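Local coordinates for leucine-rich repeat protein TpLRR (Treponema pallidum, PDB 6MLX) that is of unknown function but folds as a BspA-type leucine-rich repeat solenoid, an architecture that in other proteins often serves for binding protein partners, at residues 21-26 / 47-52; 80-85 / 100-105; 89-94 / 112-117; 172-177 / 192-197. One frame throughout, in Å; residues are numbered along the deposited sequence.

Interaction 1 of 4, residues 21-26 / 47-52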
loop_
_atom_site.group_PDB
_atom_site.type_symbol
_atom_site.label_atom_id
_atom_site.label_comp_id
_atom_site.label_asym_id
_atom_site.label_seq_id
_atom_site.Cartn_x
_atom_site.Cartn_y
_atom_site.Cartn_z
ATOM N N GLY A 21 11.651 -17.628 -11.921
ATOM C CA GLY A 21 11.163 -16.264 -12.018
ATOM C C GLY A 21 12.236 -15.244 -11.707
ATOM O O GLY A 21 13.252 -15.544 -11.068
ATOM N N ILE A 22 11.982 -14.018 -12.157
ATOM C CA ILE A 22 12.914 -12.900 -12.041
ATOM C C ILE A 22 12.456 -11.997 -10.903
ATOM O O ILE A 22 11.273 -11.630 -10.832
ATOM C CB ILE A 22 12.998 -12.116 -13.368
ATOM C CG1 ILE A 22 13.476 -13.022 -14.510
ATOM C CG2 ILE A 22 13.915 -10.902 -13.241
ATOM C CD1 ILE A 22 14.801 -13.697 -14.232
ATOM N N ILE A 23 13.384 -11.657 -10.007
ATOM C CA ILE A 23 13.190 -10.668 -8.952
ATOM C C ILE A 23 13.886 -9.384 -9.382
ATOM O O ILE A 23 15.097 -9.388 -9.627
ATOM C CB ILE A 23 13.765 -11.160 -7.617
ATOM C CG1 ILE A 23 13.073 -12.457 -7.173
ATOM C CG2 ILE A 23 13.726 -10.023 -6.557
ATOM C CD1 ILE A 23 13.754 -13.180 -6.013
ATOM N N ILE A 24 13.140 -8.286 -9.474
ATOM C CA ILE A 24 13.728 -7.007 -9.873
ATOM C C ILE A 24 14.324 -6.339 -8.638
ATOM O O ILE A 24 13.614 -6.052 -7.669
ATOM C CB ILE A 24 12.691 -6.098 -10.545
ATOM C CG1 ILE A 24 12.131 -6.755 -11.801
ATOM C CG2 ILE A 24 13.312 -4.751 -10.908
ATOM C CD1 ILE A 24 13.135 -6.920 -12.912
ATOM N N THR A 25 15.637 -6.107 -8.665
ATOM C CA THR A 25 16.339 -5.570 -7.511
ATOM C C THR A 25 16.640 -4.085 -7.632
ATOM O O THR A 25 16.817 -3.425 -6.602
ATOM C CB THR A 25 17.651 -6.334 -7.276
ATOM O OG1 THR A 25 18.496 -6.194 -8.425
ATOM C CG2 THR A 25 17.365 -7.796 -7.065
ATOM N N ARG A 26 16.706 -3.539 -8.841
ATOM C CA ARG A 26 16.923 -2.102 -8.930
ATOM C C ARG A 26 16.450 -1.610 -10.294
ATOM O O ARG A 26 16.625 -2.286 -11.312
ATOM C CB ARG A 26 18.400 -1.740 -8.680
ATOM C CG ARG A 26 18.705 -0.246 -8.615
ATOM C CD ARG A 26 17.959 0.435 -7.426
ATOM N NE ARG A 26 18.568 1.713 -7.036
ATOM C CZ ARG A 26 17.903 2.763 -6.549
ATOM N NH1 ARG A 26 16.590 2.734 -6.399
ATOM N NH2 ARG A 26 18.563 3.866 -6.220
ATOM N N GLU A 47 8.605 -10.511 -8.587
ATOM C CA GLU A 47 8.825 -9.772 -7.353
ATOM C C GLU A 47 9.519 -8.446 -7.642
ATOM O O GLU A 47 10.396 -8.371 -8.509
ATOM C CB GLU A 47 9.645 -10.608 -6.370
ATOM C CG GLU A 47 10.035 -9.892 -5.089
ATOM C CD GLU A 47 10.686 -10.829 -4.085
ATOM O OE1 GLU A 47 11.424 -10.353 -3.200
ATOM O OE2 GLU A 47 10.458 -12.051 -4.185
ATOM N N VAL A 48 9.105 -7.399 -6.929
ATOM C CA VAL A 48 9.840 -6.137 -6.875
ATOM C C VAL A 48 10.526 -6.086 -5.514
ATOM O O VAL A 48 9.867 -5.878 -4.489
ATOM C CB VAL A 48 8.925 -4.920 -7.082
ATOM C CG1 VAL A 48 9.737 -3.625 -6.964
ATOM C CG2 VAL A 48 8.201 -4.987 -8.412
ATOM N N ALA A 49 11.851 -6.254 -5.499
ATOM C CA ALA A 49 12.596 -6.475 -4.265
ATOM C C ALA A 49 12.707 -5.207 -3.416
ATOM O O ALA A 49 12.414 -4.088 -3.851
ATOM C CB ALA A 49 14.005 -6.993 -4.564
ATOM N N THR A 50 13.139 -5.421 -2.177
ATOM C CA THR A 50 13.471 -4.378 -1.211
ATOM C C THR A 50 14.157 -3.180 -1.865
ATOM O O THR A 50 15.183 -3.328 -2.530
ATOM C CB THR A 50 14.376 -4.986 -0.132
ATOM O OG1 THR A 50 13.620 -5.917 0.663
ATOM C CG2 THR A 50 14.940 -3.910 0.777
ATOM N N LYS A 51 13.568 -1.986 -1.696
ATOM C CA LYS A 51 14.161 -0.705 -2.100
ATOM C C LYS A 51 14.474 -0.620 -3.599
ATOM O O LYS A 51 15.339 0.163 -4.013
ATOM C CB LYS A 51 15.445 -0.395 -1.298
ATOM C CG LYS A 51 15.267 -0.284 0.210
ATOM C CD LYS A 51 16.594 -0.006 0.957
ATOM C CE LYS A 51 16.546 1.339 1.694
ATOM N NZ LYS A 51 17.031 1.273 3.148
ATOM N N ALA A 52 13.786 -1.390 -4.442
ATOM C CA ALA A 52 14.161 -1.439 -5.854
ATOM C C ALA A 52 13.924 -0.100 -6.557
ATOM O O ALA A 52 14.671 0.266 -7.473
ATOM C CB ALA A 52 13.402 -2.566 -6.555
HETATM O O HOH W 1 16.657 -4.936 -3.982
#
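Two straight backbone bonds mark the tight half of this contact, where residues 22-26 run parallel to the end of strand 43-48. Ile24 N gives its hydrogen to Glu47 O at 2.9 Å, nearly linear at 169°, and Ala49 N reaches Ile24 O at 2.8 Å, almost along the C=O axis. One face of the sheet carries Ile23 and Glu47, which lie side by side and point the same way. Glu47 has CG anti to its backbone N (chi1 175°) and stays extended, so its aliphatic stem runs past the Ile23 branches. Ile23 CG2, anti to its own N, also presses on Ala49 CB at 3.6 Å. On the other face Ile24 and Val48 point inward, and Ile24 packs on Phe11 and Tyr13 of strand 11-15.

From Ala49 the chain turns away in a type II turn that ends at Ala52, and the joint loosens. A water donates to Thr25 O and to Thr50 O, at 2.6 Å from the latter, bridging two carbonyl oxygens that could not bond to each other. Farther on, Arg26 bends at chi2 (63°) so that CD lies 3.3 Å from Ala52 O. Its NH1 makes a weak bond to that same oxygen, while its stronger partner is Tyr54 O. Thr25 and Arg26 together oppose Gln12, a classic beta bulge. A parallel strand pair on one side and an antiparallel one on the other place residues 22-26 where an N-terminal hairpin joins the first coils of a leucine-rich repeat solenoid.

Interaction 2 of 4, residues 80-85 / 100-105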
loop_
_atom_site.group_PDB
_atom_site.type_symbol
_atom_site.label_atom_id
_atom_site.label_comp_id
_atom_site.label_asym_id
_atom_site.label_seq_id
_atom_site.Cartn_x
_atom_site.Cartn_y
_atom_site.Cartn_z
ATOM N N THR A 80 8.550 10.490 -4.764
ATOM C CA THR A 80 7.714 11.631 -4.405
ATOM C C THR A 80 6.843 12.138 -5.556
ATOM O O THR A 80 5.887 12.878 -5.309
ATOM C CB THR A 80 8.601 12.759 -3.860
ATOM O OG1 THR A 80 9.554 13.116 -4.855
ATOM C CG2 THR A 80 9.354 12.297 -2.613
ATOM N N LYS A 81 7.111 11.752 -6.795
ATOM C CA LYS A 81 6.260 12.171 -7.896
ATOM C C LYS A 81 5.297 11.084 -8.348
ATOM O O LYS A 81 4.475 11.335 -9.238
ATOM C CB LYS A 81 7.113 12.638 -9.085
ATOM C CG LYS A 81 7.958 13.880 -8.782
ATOM C CD LYS A 81 7.180 14.920 -7.986
ATOM C CE LYS A 81 7.815 16.319 -8.126
ATOM N NZ LYS A 81 7.576 17.195 -6.943
ATOM N N LEU A 82 5.371 9.889 -7.761
ATOM C CA LEU A 82 4.538 8.778 -8.212
ATOM C C LEU A 82 3.057 9.098 -8.030
ATOM O O LEU A 82 2.580 9.248 -6.898
ATOM C CB LEU A 82 4.927 7.498 -7.461
ATOM C CG LEU A 82 4.279 6.179 -7.882
ATOM C CD1 LEU A 82 4.577 5.864 -9.342
ATOM C CD2 LEU A 82 4.757 5.062 -6.961
ATOM N N ALA A 83 2.328 9.219 -9.148
ATOM C CA ALA A 83 0.911 9.554 -9.151
ATOM C C ALA A 83 0.004 8.377 -9.480
ATOM O O ALA A 83 -1.153 8.360 -9.049
ATOM C CB ALA A 83 0.629 10.688 -10.150
ATOM N N ARG A 84 0.478 7.413 -10.259
ATOM C CA ARG A 84 -0.312 6.233 -10.565
ATOM C C ARG A 84 0.583 5.014 -10.554
ATOM O O ARG A 84 1.736 5.077 -10.982
ATOM C CB ARG A 84 -0.999 6.328 -11.920
ATOM C CG ARG A 84 -2.117 7.276 -11.936
ATOM C CD ARG A 84 -2.635 7.396 -13.347
ATOM N NE ARG A 84 -3.853 8.183 -13.394
ATOM C CZ ARG A 84 -5.040 7.728 -13.005
ATOM N NH1 ARG A 84 -5.143 6.493 -12.515
ATOM N NH2 ARG A 84 -6.107 8.509 -13.085
ATOM N N ILE A 85 0.045 3.903 -10.064
ATOM C CA ILE A 85 0.718 2.620 -10.173
ATOM C C ILE A 85 -0.347 1.580 -10.485
ATOM O O ILE A 85 -1.346 1.470 -9.761
ATOM C CB ILE A 85 1.515 2.253 -8.904
ATOM C CG1 ILE A 85 2.119 0.851 -9.041
ATOM C CG2 ILE A 85 0.651 2.376 -7.643
ATOM C CD1 ILE A 85 3.261 0.554 -8.063
ATOM N N HIS A 100 6.139 4.412 1.433
ATOM C CA HIS A 100 6.426 5.473 2.385
ATOM C C HIS A 100 6.817 6.752 1.647
ATOM O O HIS A 100 7.612 6.724 0.702
ATOM C CB HIS A 100 7.530 4.994 3.344
ATOM C CG HIS A 100 8.044 6.052 4.271
ATOM N ND1 HIS A 100 7.328 6.511 5.357
ATOM C CD2 HIS A 100 9.211 6.738 4.273
ATOM C CE1 HIS A 100 8.030 7.440 5.982
ATOM N NE2 HIS A 100 9.179 7.591 5.347
ATOM N N LYS A 101 6.200 7.870 2.047
ATOM C CA LYS A 101 6.479 9.199 1.488
ATOM C C LYS A 101 6.198 9.293 -0.010
ATOM O O LYS A 101 6.847 10.071 -0.719
ATOM C CB LYS A 101 7.924 9.642 1.754
ATOM C CG LYS A 101 8.232 10.025 3.182
ATOM C CD LYS A 101 9.709 10.391 3.308
ATOM C CE LYS A 101 9.868 11.785 3.889
ATOM N NZ LYS A 101 9.493 11.732 5.342
ATOM N N CYS A 102 5.245 8.511 -0.526
ATOM C CA CYS A 102 4.803 8.695 -1.909
ATOM C C CYS A 102 3.712 9.767 -1.882
ATOM O O CYS A 102 2.504 9.493 -1.937
ATOM C CB CYS A 102 4.328 7.385 -2.521
ATOM S SG CYS A 102 5.662 6.244 -2.936
ATOM N N VAL A 103 4.164 11.025 -1.780
ATOM C CA VAL A 103 3.274 12.140 -1.453
ATOM C C VAL A 103 2.415 12.588 -2.619
ATOM O O VAL A 103 1.555 13.458 -2.437
ATOM C CB VAL A 103 4.113 13.309 -0.895
ATOM C CG1 VAL A 103 4.918 12.824 0.308
ATOM C CG2 VAL A 103 5.041 13.856 -1.967
ATOM N N SER A 104 2.605 12.026 -3.809
ATOM C CA SER A 104 1.789 12.368 -4.970
ATOM C C SER A 104 0.829 11.260 -5.363
ATOM O O SER A 104 0.132 11.391 -6.378
ATOM C CB SER A 104 2.675 12.699 -6.181
ATOM O OG SER A 104 3.486 13.816 -5.913
ATOM N N LEU A 105 0.807 10.161 -4.619
ATOM C CA LEU A 105 -0.075 9.043 -4.927
ATOM C C LEU A 105 -1.461 9.436 -4.441
ATOM O O LEU A 105 -1.723 9.477 -3.236
ATOM C CB LEU A 105 0.436 7.772 -4.260
ATOM C CG LEU A 105 -0.056 6.440 -4.809
ATOM C CD1 LEU A 105 0.212 6.394 -6.280
ATOM C CD2 LEU A 105 0.660 5.293 -4.099
#
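Ser104 is the side chain that ties residues 80-85 to the next coil. Its OG sits anti to the carbonyl carbon (chi1 -62°), which turns the hydroxyl across to Thr80 O. The bond is short, 2.6 Å from Ser104 OG to Thr80 O, and the hydroxyl lies in the carbonyl plane. Thr80 itself keeps OG1 in the crowded position between N and the carbonyl carbon, leaving CG2 beside the N, where it looks toward Lys101 O. Val103 puts CG2 into the same crowded position, and that methyl stands 3.6 Å from Thr80 O, the oxygen that Ser104 holds.

These are the turns of a leucine-rich repeat solenoid, with the Cys-x-x-Leu pattern of Cys102 and Leu105 on the inside. An inverse gamma turn centred on Cys102 runs into a type I turn from Cys102 to Leu105. The serine bond recurs one coil on, where Ser127 OG meets Val103 O.

Inside, Leu82 and Leu105 both hold CG anti to the backbone N, at chi1 -174° and -160°, and share one rotamer shape. Leu82 CD2 meets Cys102 SG at 4.3 Å. Leu105 CD1 does most of the touching from its side: it lies 3.7 Å from Ala83 O, and it also meets Leu82 CG and, at 4.3 Å, Ile85 CG2. No N-H bond joins the two backbones: Leu82 O and Leu105 N are close but badly angled. Ala83 CA turns its hydrogen instead to Ser104 O, 3.4 Å away.

Interaction 3 of 4, residues 89-94 / 112-117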
loop_
_atom_site.group_PDB
_atom_site.type_symbol
_atom_site.label_atom_id
_atom_site.label_comp_id
_atom_site.label_asym_id
_atom_site.label_seq_id
_atom_site.Cartn_x
_atom_site.Cartn_y
_atom_site.Cartn_z
ATOM N N ASP A 89 -3.207 -8.050 -11.098
ATOM C CA ASP A 89 -4.052 -8.975 -10.351
ATOM C C ASP A 89 -3.262 -10.113 -9.707
ATOM O O ASP A 89 -3.784 -10.780 -8.818
ATOM C CB ASP A 89 -5.176 -9.556 -11.221
ATOM C CG ASP A 89 -6.053 -10.542 -10.443
ATOM O OD1 ASP A 89 -6.349 -10.271 -9.248
ATOM O OD2 ASP A 89 -6.418 -11.613 -10.985
ATOM N N GLY A 90 -2.006 -10.338 -10.066
ATOM C CA GLY A 90 -1.281 -11.351 -9.306
ATOM C C GLY A 90 -0.818 -10.922 -7.914
ATOM O O GLY A 90 -0.405 -11.791 -7.137
ATOM N N LEU A 91 -0.882 -9.630 -7.574
ATOM C CA LEU A 91 -0.226 -9.162 -6.351
ATOM C C LEU A 91 -0.850 -9.788 -5.097
ATOM O O LEU A 91 -2.072 -9.781 -4.924
ATOM C CB LEU A 91 -0.277 -7.635 -6.265
ATOM C CG LEU A 91 0.394 -7.034 -5.021
ATOM C CD1 LEU A 91 1.906 -7.282 -5.010
ATOM C CD2 LEU A 91 0.100 -5.546 -4.905
ATOM N N ARG A 92 0.004 -10.342 -4.230
ATOM C CA ARG A 92 -0.416 -10.969 -2.978
ATOM C C ARG A 92 -0.007 -10.207 -1.730
ATOM O O ARG A 92 -0.731 -10.259 -0.733
ATOM C CB ARG A 92 0.157 -12.390 -2.851
ATOM C CG ARG A 92 0.216 -13.170 -4.150
ATOM C CD ARG A 92 -1.011 -14.052 -4.301
ATOM N NE ARG A 92 -0.943 -15.087 -3.282
ATOM C CZ ARG A 92 -2.017 -15.639 -2.750
ATOM N NH1 ARG A 92 -3.223 -15.252 -3.168
ATOM N NH2 ARG A 92 -1.885 -16.581 -1.819
ATOM N N GLU A 93 1.144 -9.530 -1.745
ATOM C CA GLU A 93 1.700 -8.936 -0.535
ATOM C C GLU A 93 2.448 -7.651 -0.870
ATOM O O GLU A 93 3.166 -7.576 -1.871
ATOM C CB GLU A 93 2.649 -9.902 0.184
ATOM C CG GLU A 93 3.279 -9.334 1.471
ATOM C CD GLU A 93 4.031 -10.392 2.271
ATOM O OE1 GLU A 93 4.137 -11.522 1.777
ATOM O OE2 GLU A 93 4.504 -10.114 3.399
ATOM N N ILE A 94 2.278 -6.651 -0.012
ATOM C CA ILE A 94 3.027 -5.402 -0.067
ATOM C C ILE A 94 3.709 -5.262 1.286
ATOM O O ILE A 94 3.034 -5.131 2.316
ATOM C CB ILE A 94 2.120 -4.197 -0.359
ATOM C CG1 ILE A 94 1.364 -4.389 -1.668
ATOM C CG2 ILE A 94 2.934 -2.922 -0.405
ATOM C CD1 ILE A 94 0.373 -3.295 -1.968
ATOM N N ARG A 112 -7.924 -7.964 -6.547
ATOM C CA ARG A 112 -8.683 -8.961 -5.805
ATOM C C ARG A 112 -7.798 -10.042 -5.189
ATOM O O ARG A 112 -8.277 -10.810 -4.352
ATOM C CB ARG A 112 -9.749 -9.574 -6.727
ATOM C CG ARG A 112 -10.721 -10.538 -6.028
ATOM C CD ARG A 112 -12.139 -10.335 -6.523
ATOM N NE ARG A 112 -13.059 -11.413 -6.166
ATOM C CZ ARG A 112 -14.048 -11.785 -6.973
ATOM N NH1 ARG A 112 -14.881 -12.756 -6.621
ATOM N NH2 ARG A 112 -14.196 -11.172 -8.152
ATOM N N SER A 113 -6.511 -10.094 -5.532
ATOM C CA SER A 113 -5.612 -11.095 -4.984
ATOM C C SER A 113 -4.849 -10.643 -3.736
ATOM O O SER A 113 -4.191 -11.478 -3.099
ATOM C CB SER A 113 -4.603 -11.509 -6.051
ATOM O OG SER A 113 -3.980 -10.351 -6.608
ATOM N N LEU A 114 -4.904 -9.363 -3.372
ATOM C CA LEU A 114 -4.045 -8.848 -2.308
ATOM C C LEU A 114 -4.405 -9.471 -0.955
ATOM O O LEU A 114 -5.550 -9.375 -0.497
ATOM C CB LEU A 114 -4.156 -7.325 -2.246
ATOM C CG LEU A 114 -3.204 -6.604 -1.288
ATOM C CD1 LEU A 114 -1.746 -6.801 -1.714
ATOM C CD2 LEU A 114 -3.557 -5.123 -1.148
ATOM N N GLN A 115 -3.415 -10.083 -0.303
ATOM C CA GLN A 115 -3.582 -10.750 0.987
ATOM C C GLN A 115 -3.077 -9.924 2.168
ATOM O O GLN A 115 -3.737 -9.881 3.218
ATOM C CB GLN A 115 -2.841 -12.098 1.004
ATOM C CG GLN A 115 -3.169 -13.071 -0.136
ATOM C CD GLN A 115 -4.533 -13.697 0.025
ATOM O OE1 GLN A 115 -4.814 -14.373 1.024
ATOM N NE2 GLN A 115 -5.402 -13.460 -0.945
ATOM N N VAL A 116 -1.914 -9.286 2.023
ATOM C CA VAL A 116 -1.123 -8.778 3.141
ATOM C C VAL A 116 -0.647 -7.364 2.822
ATOM O O VAL A 116 -0.060 -7.125 1.761
ATOM C CB VAL A 116 0.089 -9.689 3.439
ATOM C CG1 VAL A 116 0.973 -9.100 4.562
ATOM C CG2 VAL A 116 -0.366 -11.103 3.793
ATOM N N ILE A 117 -0.893 -6.439 3.748
ATOM C CA ILE A 117 -0.330 -5.095 3.727
ATOM C C ILE A 117 0.504 -4.929 4.997
ATOM O O ILE A 117 -0.027 -5.030 6.111
ATOM C CB ILE A 117 -1.430 -4.023 3.634
ATOM C CG1 ILE A 117 -2.249 -4.215 2.343
ATOM C CG2 ILE A 117 -0.809 -2.636 3.697
ATOM C CD1 ILE A 117 -3.434 -3.266 2.176
HETATM O O HOH W 2 -8.292 -7.440 -9.520
#
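The guanidinium of Arg92 lies over the amide end of Gln115, the two planes 23° apart and stacked. Bends at chi2 and chi3 fold the arginine back, so that one face of its guanidinium covers Gln115 CG and NH1 sits 3.6 Å from Gln115 NE2. Gln115 also bends at chi2, and its NE2 bonds to Ser113 O at 3.2 Å, which holds the amide in place against the arginine; OE1 has a weak bond to Lys138 NZ. At the backbone Arg92 O accepts two N-H groups, from Gln115 N at 2.7 Å and, more nearly in the carbonyl plane, from Val116 N. Ile94 N then bonds to Val116 O at 3.0 Å, almost straight (165°).

This is the parallel run of short strands 70-71, 93-94, 116-117 and 139-140 on one flank of the leucine-rich repeat solenoid, each two residues long. Glu93 and Val116 lie alongside each other on one face, CG to CB at 3.8 Å; Ile94 and Ile117 share the other. Inward, Leu114 CD1 touches both Leu91 CD2 and Ile94 CG1, each at 3.9 Å.

Ser113 OG is placed with less certainty, since the model sets it too near Asp89 O; it also lies close to Leu91 O. One coil on, Ser136 OG bonds to both Arg112 O and Leu114 O. At the outer end a water accepts from Arg112 N and weakly touches Asp89 OD1.

Interaction 4 of 4, residues 172-177 / 192-197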
loop_
_atom_site.group_PDB
_atom_site.type_symbol
_atom_site.label_atom_id
_atom_site.label_comp_id
_atom_site.label_asym_id
_atom_site.label_seq_id
_atom_site.Cartn_x
_atom_site.Cartn_y
_atom_site.Cartn_z
ATOM N N ARG A 172 -6.138 13.206 9.540
ATOM C CA ARG A 172 -6.970 14.293 10.025
ATOM C C ARG A 172 -8.154 14.603 9.118
ATOM O O ARG A 172 -9.035 15.355 9.537
ATOM C CB ARG A 172 -6.124 15.544 10.223
ATOM C CG ARG A 172 -5.162 15.852 9.112
ATOM C CD ARG A 172 -4.537 17.224 9.351
ATOM N NE ARG A 172 -3.414 17.494 8.457
ATOM C CZ ARG A 172 -3.550 18.027 7.251
ATOM N NH1 ARG A 172 -4.756 18.331 6.795
ATOM N NH2 ARG A 172 -2.489 18.259 6.496
ATOM N N ASN A 173 -8.216 14.046 7.907
ATOM C CA ASN A 173 -9.368 14.257 7.037
ATOM C C ASN A 173 -10.248 13.018 6.902
ATOM O O ASN A 173 -11.171 13.011 6.076
ATOM C CB ASN A 173 -8.908 14.735 5.664
ATOM C CG ASN A 173 -8.763 16.235 5.608
ATOM O OD1 ASN A 173 -9.687 16.970 5.962
ATOM N ND2 ASN A 173 -7.593 16.703 5.188
ATOM N N LEU A 174 -9.998 11.984 7.702
ATOM C CA LEU A 174 -10.752 10.744 7.597
ATOM C C LEU A 174 -12.162 10.946 8.135
ATOM O O LEU A 174 -12.345 11.341 9.288
ATOM C CB LEU A 174 -10.035 9.637 8.364
ATOM C CG LEU A 174 -10.716 8.270 8.337
ATOM C CD1 LEU A 174 -10.882 7.784 6.889
ATOM C CD2 LEU A 174 -9.923 7.271 9.155
ATOM N N VAL A 175 -13.173 10.688 7.299
ATOM C CA VAL A 175 -14.552 10.850 7.732
ATOM C C VAL A 175 -15.412 9.619 7.500
ATOM O O VAL A 175 -16.505 9.520 8.081
ATOM C CB VAL A 175 -15.207 12.087 7.065
ATOM C CG1 VAL A 175 -14.414 13.350 7.359
ATOM C CG2 VAL A 175 -15.307 11.886 5.594
ATOM N N GLU A 176 -14.986 8.660 6.688
ATOM C CA GLU A 176 -15.810 7.515 6.322
ATOM C C GLU A 176 -15.000 6.239 6.477
ATOM O O GLU A 176 -13.891 6.128 5.948
ATOM C CB GLU A 176 -16.329 7.637 4.889
ATOM C CG GLU A 176 -17.202 6.488 4.443
ATOM C CD GLU A 176 -17.708 6.679 3.020
ATOM O OE1 GLU A 176 -16.910 6.624 2.064
ATOM O OE2 GLU A 176 -18.903 6.922 2.852
ATOM N N LEU A 177 -15.570 5.279 7.199
ATOM C CA LEU A 177 -14.937 3.994 7.470
ATOM C C LEU A 177 -15.989 2.941 7.148
ATOM O O LEU A 177 -16.841 2.629 7.983
ATOM C CB LEU A 177 -14.457 3.919 8.904
ATOM C CG LEU A 177 -13.648 2.688 9.286
ATOM C CD1 LEU A 177 -12.434 2.581 8.395
ATOM C CD2 LEU A 177 -13.241 2.760 10.751
ATOM N N VAL A 192 -5.765 8.127 16.616
ATOM C CA VAL A 192 -5.097 9.344 17.074
ATOM C C VAL A 192 -4.971 10.338 15.922
ATOM O O VAL A 192 -4.556 9.984 14.813
ATOM C CB VAL A 192 -3.720 8.999 17.669
ATOM C CG1 VAL A 192 -2.858 10.241 17.799
ATOM C CG2 VAL A 192 -3.873 8.295 19.025
ATOM N N GLY A 193 -5.319 11.599 16.191
ATOM C CA GLY A 193 -5.233 12.658 15.205
ATOM C C GLY A 193 -6.344 12.687 14.177
ATOM O O GLY A 193 -6.285 13.510 13.258
ATOM N N CYS A 194 -7.355 11.823 14.294
ATOM C CA CYS A 194 -8.446 11.757 13.317
ATOM C C CYS A 194 -9.532 12.753 13.713
ATOM O O CYS A 194 -10.609 12.394 14.192
ATOM C CB CYS A 194 -8.985 10.336 13.213
ATOM S SG CYS A 194 -7.820 9.163 12.447
ATOM N N TYR A 195 -9.243 14.034 13.466
ATOM C CA TYR A 195 -10.089 15.116 13.963
ATOM C C TYR A 195 -11.460 15.163 13.309
ATOM O O TYR A 195 -12.397 15.697 13.912
ATOM C CB TYR A 195 -9.381 16.468 13.783
ATOM C CG TYR A 195 -8.326 16.670 14.845
ATOM C CD1 TYR A 195 -8.689 17.103 16.122
ATOM C CD2 TYR A 195 -6.990 16.385 14.599
ATOM C CE1 TYR A 195 -7.744 17.261 17.116
ATOM C CE2 TYR A 195 -6.032 16.535 15.595
ATOM C CZ TYR A 195 -6.422 16.985 16.852
ATOM O OH TYR A 195 -5.495 17.149 17.864
ATOM N N ARG A 196 -11.615 14.608 12.114
ATOM C CA ARG A 196 -12.835 14.804 11.348
ATOM C C ARG A 196 -13.798 13.616 11.383
ATOM O O ARG A 196 -14.803 13.637 10.666
ATOM C CB ARG A 196 -12.470 15.170 9.912
ATOM C CG ARG A 196 -11.882 16.561 9.856
ATOM C CD ARG A 196 -12.738 17.445 8.995
ATOM N NE ARG A 196 -12.326 17.301 7.606
ATOM C CZ ARG A 196 -13.111 17.542 6.567
ATOM N NH1 ARG A 196 -14.370 17.911 6.764
ATOM N NH2 ARG A 196 -12.633 17.394 5.336
ATOM N N LEU A 197 -13.545 12.602 12.212
ATOM C CA LEU A 197 -14.477 11.484 12.297
ATOM C C LEU A 197 -15.858 11.975 12.727
ATOM O O LEU A 197 -15.973 12.678 13.741
ATOM C CB LEU A 197 -13.965 10.433 13.278
ATOM C CG LEU A 197 -12.585 9.837 12.992
ATOM C CD1 LEU A 197 -12.206 8.885 14.107
ATOM C CD2 LEU A 197 -12.552 9.151 11.635
#
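At the C-terminal end of the leucine-rich repeat solenoid, just before helix 199-207, residues 192-197 lie against residues 172-177, which lead into strand 176-178. Arg196 spans the seam. Its CB rests between Arg172 O and Val175 CG1, 3.7 Å from the latter. CG lies anti to the carbonyl carbon (chi1 -70°) and comes to 3.1 Å from Arg172 O. Bends at chi2 and chi3 then swing the chain round to bring the guanidinium side-on to Asn173. NE reaches Asn173 OD1 at 3.1 Å, and NH2 grips the same oxygen at 3.0 Å. That oxygen sits in the guanidinium plane, yet the amide plane stands almost square to it (85°). Val175 CG1 covers one face of the guanidinium. The amide is held from its other end too, since Asn173 ND2 bonds to Ala149 O in the preceding coil, which fixes its flip.

Underneath, Leu174 CD2 meets Cys194 SG, the sulfur of a residue at the centre of an inverse gamma turn. Leu197, whose CG is anti to its carbonyl carbon, crosses Leu174 obliquely and sets its CD2 methyl 3.2 Å from Leu174 O.

Read along the chain, the contacts sample the solenoid from its N-terminal hairpin to the coil before its C-terminal helix, and the centres of interactions 1 and 4 lie about 35 Å apart. Interactions 1 and 3 reach one and the same curved sheet, centres about 16 Å apart. Interaction 2 lies on the opposite side of the chain's centre from interaction 3, about 19 Å between centres, yet the two alternate in sequence: strand 93-94 is the next strand after 84-86. Interactions 2 and 4, centres about 21 Å apart, both pack a Cys-x-x-Leu turn on the coil before it, tied by serine in one and arginine in the other.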